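YfdX protein (Salmonella enterica I, PDB 6A02) is of uncertain molecular function but has been linked to both the antibiotic stress response and virulence in Salmonella Typhi. Local coordinates at residues Asn9-Leu12 / Asn13-Ile17; Thr116-Ala119 / Leu120-Ala123. All coordinates share one frame; numbering follows the deposited sequence.

In the fold
Interaction 1 (9-17) is a tight turn at the start of the modelled chain, before helix 19-36; interaction 2 (116-123) comes far later, at the C-terminal end of helix 113-122 and the residue after it. Their centres lie 20 Å apart and their nearest atoms about 5 Å, without touching. Two elements tie them together. K113, the first residue of helix 113-122, reaches into the turn of interaction 1. Strand 125-135 of the antiparallel sheet serves both: E129 accepts a bond from L12 N, while the early residues of the strand pack on the helix of interaction 2. Both contacts also reach the second subunit, so the N-terminal turn and this helix each contribute to the assembly.

Interaction 1: residues Asn9-Leu12 / Asn13-Ile17; sequences NVTL and NNDKI
The methyl CD1 of I17 sits squarely over one face of the V10-T11 peptide, 3.5 Å above V10 C. At the edge of that same peptide lies D15 O, taking the T11 N-H at 2.8 Å (N to O) in its own carbonyl plane; V10 CA also approaches D15 O at 3.1 Å in a CA-H...O contact. I17 gets over the peptide because CG1 stands anti to the carbonyl carbon (chi1 -60°) and the chain then runs extended, bringing CG1 to 3.8 Å from T11 CG2 as the two side chains cross. This is a 3:5 beta hairpin: a type I turn from T11 to N14 followed by a G1 bulge, with N14 in the left-handed helical conformation. N14 N reaches T11 O from above the carbonyl plane at 2.9 Å, and past the turn I17 N closes on N9 O at 2.8 Å. T11 also works through its hydroxyl. With OG1 placed between backbone N and carbonyl carbon (chi1 68°), it accepts D15 N at 3.1 Å and meets a water at 2.7 Å. The amide of N14 points off the turn to K113, which also bonds L12 O, while N9 OD1 is taken by K42 of the second subunit and the D15 side chain touches R80 on strand 77-89.

Interaction 2: residues Thr116-Ala119 / Leu120-Ala123; sequences TIEA and LKLA
K121 NZ meets E118 OE2 at 3.1 Å in a salt bridge three residues apart, with the ammonium on the syn side of the carboxylate oxygen and 17° out of its plane. The two chains cross in different shapes: K121 is extended beyond CG, whereas E118 bends at chi2 (-50°), which turns its carboxylate forward along the helix to meet the lysine chain as it comes back. The methylenes join in, K121 CD lying 3.7 Å from E118 OE1, and K121 CE also brushes I117 CG2.

Below this pair runs the ordinary i to i+4 ladder of the last turns of helix 113-122. T116 O is taken by L120 N at 2.9 Å, I117 O by K121 N at 3.0 Å and E118 O by L122 N at 3.2 Å. The final rung is looser: A123 N reaches A119 O at 3.2 Å with only 138° at the hydrogen, and its N-H makes a second, weak bond to L120 O, as the chain leaves the helix. T116 OG1 is satisfied one turn back, at D112 O, which leaves its methyl CG2 to lie beside L120 CD1 at 3.9 Å.

I117 packs on V127 and L120 on V125 and V127 of strand 125-135, L120 also meeting Y156 of the second subunit, while T116, A119 and A123 pack against helix 94-109. K121 is exposed and E118 partly so, which puts the salt bridge at the solvent side; its strength is therefore probably moderated by water, with the backbone ladder and the apolar faces doing most to hold these turns in place.

Interaction 1: residues Asn9-Leu12 / Asn13-Ile17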
ATOM      1  N   ASN A   9      16.017   0.000 -18.226  1.00 30.90           N
ATOM      2  CA  ASN A   9      14.640   0.280 -18.624  1.00 20.05           C
ATOM      3  C   ASN A   9      14.371   1.785 -18.584  1.00 13.87           C
ATOM      4  O   ASN A   9      15.151   2.541 -18.005  1.00 13.82           O
ATOM      5  CB  ASN A   9      13.667  -0.482 -17.731  1.00 28.10           C
ATOM      6  CG  ASN A   9      13.741  -1.982 -17.949  1.00 32.53           C
ATOM      7  OD1 ASN A   9      13.663  -2.459 -19.084  1.00 34.23           O
ATOM      8  ND2 ASN A   9      13.917  -2.732 -16.865  1.00 35.12           N
ATOM      9  N   VAL A  10      13.291   2.221 -19.235  1.00 15.22           N
ATOM     10  CA  VAL A  10      13.000   3.643 -19.385  1.00 15.01           C
ATOM     11  C   VAL A  10      11.534   3.918 -19.083  1.00 13.24           C
ATOM     12  O   VAL A  10      10.669   3.050 -19.238  1.00 14.23           O
ATOM     13  CB  VAL A  10      13.358   4.191 -20.787  1.00 14.74           C
ATOM     14  CG1 VAL A  10      14.843   4.034 -21.066  1.00 16.52           C
ATOM     15  CG2 VAL A  10      12.541   3.493 -21.865  1.00 20.62           C
ATOM     16  N   THR A  11      11.263   5.152 -18.671  1.00 11.17           N
ATOM     17  CA  THR A  11       9.899   5.611 -18.454  1.00 11.56           C
ATOM     18  C   THR A  11       9.205   5.876 -19.793  1.00 14.38           C
ATOM     19  O   THR A  11       9.796   5.756 -20.873  1.00 13.16           O
ATOM     20  CB  THR A  11       9.902   6.901 -17.637  1.00 12.11           C
ATOM     21  OG1 THR A  11      10.466   7.956 -18.429  1.00 12.16           O
ATOM     22  CG2 THR A  11      10.712   6.732 -16.348  1.00 13.74           C
ATOM     23  N   LEU A  12       7.927   6.268 -19.719  1.00 11.60           N
ATOM     24  CA  LEU A  12       7.191   6.598 -20.937  1.00 12.14           C
ATOM     25  C   LEU A  12       7.844   7.745 -21.695  1.00 16.85           C
ATOM     26  O   LEU A  12       7.762   7.794 -22.929  1.00 15.29           O
ATOM     27  CB  LEU A  12       5.734   6.933 -20.619  1.00 14.19           C
ATOM     28  CG  LEU A  12       4.889   5.792 -20.047  1.00 14.03           C
ATOM     29  CD1 LEU A  12       3.502   6.289 -19.649  1.00 15.68           C
ATOM     30  CD2 LEU A  12       4.791   4.635 -21.043  1.00 13.95           C
ATOM     31  N   ASN A  13       8.494   8.664 -20.981  1.00 13.77           N
ATOM     32  CA  ASN A  13       9.204   9.787 -21.582  1.00 16.77           C
ATOM     33  C   ASN A  13      10.658   9.465 -21.897  1.00 17.80           C
ATOM     34  O   ASN A  13      11.429  10.389 -22.186  1.00 17.91           O
ATOM     35  CB  ASN A  13       9.151  11.009 -20.660  1.00 18.79           C
ATOM     36  CG  ASN A  13       7.918  11.841 -20.868  1.00 32.06           C
ATOM     37  OD1 ASN A  13       6.930  11.687 -20.150  1.00 34.40           O
ATOM     38  ND2 ASN A  13       7.962  12.736 -21.855  1.00 32.42           N
ATOM     39  N   ASN A  14      11.049   8.191 -21.833  1.00 13.82           N
ATOM     40  CA  ASN A  14      12.375   7.710 -22.223  1.00 16.16           C
ATOM     41  C   ASN A  14      13.475   8.091 -21.240  1.00 16.92           C
ATOM     42  O   ASN A  14      14.650   8.133 -21.616  1.00 18.10           O
ATOM     43  CB  ASN A  14      12.762   8.101 -23.659  1.00 18.08           C
ATOM     44  CG  ASN A  14      11.755   7.615 -24.689  1.00 27.14           C
ATOM     45  OD1 ASN A  14      11.267   6.485 -24.617  1.00 29.25           O
ATOM     46  ND2 ASN A  14      11.430   8.477 -25.651  1.00 31.17           N
ATOM     47  N   ASP A  15      13.134   8.364 -19.984  1.00 15.36           N
ATOM     48  CA  ASP A  15      14.142   8.603 -18.958  1.00 14.39           C
ATOM     49  C   ASP A  15      14.545   7.280 -18.320  1.00 13.26           C
ATOM     50  O   ASP A  15      13.704   6.402 -18.103  1.00 13.28           O
ATOM     51  CB  ASP A  15      13.588   9.559 -17.905  1.00 14.76           C
ATOM     52  CG  ASP A  15      13.178  10.895 -18.502  1.00 20.62           C
ATOM     53  OD1 ASP A  15      13.989  11.471 -19.258  1.00 22.59           O
ATOM     54  OD2 ASP A  15      12.043  11.347 -18.240  1.00 24.74           O
ATOM     55  N   LYS A  16      15.834   7.142 -18.015  1.00 11.13           N
ATOM     56  CA  LYS A  16      16.359   5.860 -17.566  1.00 12.75           C
ATOM     57  C   LYS A  16      15.962   5.554 -16.124  1.00 10.43           C
ATOM     58  O   LYS A  16      15.877   6.450 -15.271  1.00 10.44           O
ATOM     59  CB  LYS A  16      17.881   5.825 -17.730  1.00 14.09           C
ATOM     60  CG  LYS A  16      18.303   5.610 -19.182  1.00 18.58           C
ATOM     61  CD  LYS A  16      19.803   5.793 -19.375  1.00 22.42           C
ATOM     62  CE  LYS A  16      20.199   5.550 -20.837  1.00 29.29           C
ATOM     63  NZ  LYS A  16      21.298   6.451 -21.303  1.00 35.66           N
ATOM     64  N   ILE A  17      15.715   4.271 -15.873  1.00 10.68           N
ATOM     65  CA  ILE A  17      15.327   3.734 -14.573  1.00 10.75           C
ATOM     66  C   ILE A  17      16.444   2.812 -14.102  1.00 11.49           C
ATOM     67  O   ILE A  17      16.962   2.010 -14.889  1.00 11.95           O
ATOM     68  CB  ILE A  17      14.008   2.943 -14.705  1.00  9.65           C
ATOM     69  CG1 ILE A  17      12.858   3.832 -15.208  1.00 11.26           C
ATOM     70  CG2 ILE A  17      13.660   2.280 -13.381  1.00 11.18           C
ATOM     71  CD1 ILE A  17      11.650   3.040 -15.692  1.00 12.86           C
TER
HETATM   72  O   HOH W   1      10.287  10.264 -16.966  1.00 25.14           O

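Interaction 2: residues Thr116-Ala119 / Leu120-Ala123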
ATOM      1  N   THR A 116      -0.955   5.628 -28.532  1.00 17.18           N
ATOM      2  CA  THR A 116      -1.605   4.739 -27.572  1.00 17.02           C
ATOM      3  C   THR A 116      -2.398   5.540 -26.548  1.00 17.46           C
ATOM      4  O   THR A 116      -3.574   5.253 -26.293  1.00 15.15           O
ATOM      5  CB  THR A 116      -0.553   3.867 -26.882  1.00 16.81           C
ATOM      6  OG1 THR A 116       0.100   3.055 -27.866  1.00 18.14           O
ATOM      7  CG2 THR A 116      -1.200   2.969 -25.836  1.00 19.12           C
ATOM      8  N   ILE A 117      -1.767   6.559 -25.962  1.00 16.74           N
ATOM      9  CA  ILE A 117      -2.452   7.410 -24.991  1.00 17.05           C
ATOM     10  C   ILE A 117      -3.688   8.043 -25.613  1.00 18.39           C
ATOM     11  O   ILE A 117      -4.765   8.078 -25.002  1.00 17.37           O
ATOM     12  CB  ILE A 117      -1.482   8.462 -24.421  1.00 21.11           C
ATOM     13  CG1 ILE A 117      -0.272   7.778 -23.780  1.00 24.63           C
ATOM     14  CG2 ILE A 117      -2.193   9.371 -23.430  1.00 20.21           C
ATOM     15  CD1 ILE A 117      -0.642   6.736 -22.736  1.00 22.34           C
ATOM     16  N   GLU A 118      -3.566   8.525 -26.851  1.00 20.19           N
ATOM     17  CA  GLU A 118      -4.697   9.204 -27.474  1.00 21.22           C
ATOM     18  C   GLU A 118      -5.816   8.227 -27.822  1.00 18.21           C
ATOM     19  O   GLU A 118      -6.999   8.540 -27.629  1.00 19.16           O
ATOM     20  CB  GLU A 118      -4.229  10.021 -28.679  1.00 22.67           C
ATOM     21  CG  GLU A 118      -3.505  11.316 -28.281  1.00 27.56           C
ATOM     22  CD  GLU A 118      -4.285  12.156 -27.256  1.00 30.83           C
ATOM     23  OE1 GLU A 118      -5.501  12.383 -27.455  1.00 36.59           O
ATOM     24  OE2 GLU A 118      -3.680  12.588 -26.249  1.00 35.00           O
ATOM     25  N   ALA A 119      -5.471   7.032 -28.310  1.00 15.82           N
ATOM     26  CA  ALA A 119      -6.501   6.033 -28.587  1.00 19.50           C
ATOM     27  C   ALA A 119      -7.186   5.574 -27.305  1.00 17.75           C
ATOM     28  O   ALA A 119      -8.402   5.340 -27.287  1.00 17.63           O
ATOM     29  CB  ALA A 119      -5.905   4.841 -29.338  1.00 18.22           C
ATOM     30  N   LEU A 120      -6.423   5.436 -26.217  1.00 16.00           N
ATOM     31  CA  LEU A 120      -7.037   5.041 -24.954  1.00 15.99           C
ATOM     32  C   LEU A 120      -8.007   6.101 -24.450  1.00 17.26           C
ATOM     33  O   LEU A 120      -9.053   5.769 -23.876  1.00 15.41           O
ATOM     34  CB  LEU A 120      -5.963   4.712 -23.915  1.00 14.18           C
ATOM     35  CG  LEU A 120      -5.259   3.374 -24.174  1.00 13.86           C
ATOM     36  CD1 LEU A 120      -4.104   3.180 -23.206  1.00 15.69           C
ATOM     37  CD2 LEU A 120      -6.238   2.215 -24.072  1.00 15.19           C
ATOM     38  N   LYS A 121      -7.685   7.381 -24.666  1.00 15.51           N
ATOM     39  CA  LYS A 121      -8.611   8.450 -24.297  1.00 20.36           C
ATOM     40  C   LYS A 121      -9.939   8.296 -25.027  1.00 20.14           C
ATOM     41  O   LYS A 121     -11.008   8.474 -24.434  1.00 21.36           O
ATOM     42  CB  LYS A 121      -7.992   9.815 -24.594  1.00 20.52           C
ATOM     43  CG  LYS A 121      -6.918  10.258 -23.624  1.00 25.30           C
ATOM     44  CD  LYS A 121      -6.460  11.675 -23.956  1.00 26.79           C
ATOM     45  CE  LYS A 121      -5.236  12.074 -23.154  1.00 28.53           C
ATOM     46  NZ  LYS A 121      -4.774  13.443 -23.520  1.00 35.75           N
ATOM     47  N   LEU A 122      -9.894   7.949 -26.318  1.00 20.60           N
ATOM     48  CA  LEU A 122     -11.130   7.701 -27.048  1.00 21.46           C
ATOM     49  C   LEU A 122     -11.892   6.509 -26.490  1.00 22.56           C
ATOM     50  O   LEU A 122     -13.118   6.443 -26.640  1.00 25.12           O
ATOM     51  CB  LEU A 122     -10.834   7.500 -28.535  1.00 23.18           C
ATOM     52  CG  LEU A 122     -10.278   8.712 -29.281  1.00 25.76           C
ATOM     53  CD1 LEU A 122     -10.134   8.387 -30.763  1.00 29.81           C
ATOM     54  CD2 LEU A 122     -11.159   9.937 -29.084  1.00 29.41           C
ATOM     55  N   ALA A 123     -11.200   5.570 -25.851  1.00 18.93           N
ATOM     56  CA  ALA A 123     -11.836   4.443 -25.184  1.00 18.85           C
ATOM     57  C   ALA A 123     -12.302   4.780 -23.780  1.00 18.33           C
ATOM     58  O   ALA A 123     -12.763   3.883 -23.067  1.00 21.40           O
ATOM     59  CB  ALA A 123     -10.874   3.256 -25.132  1.00 18.85           C
TER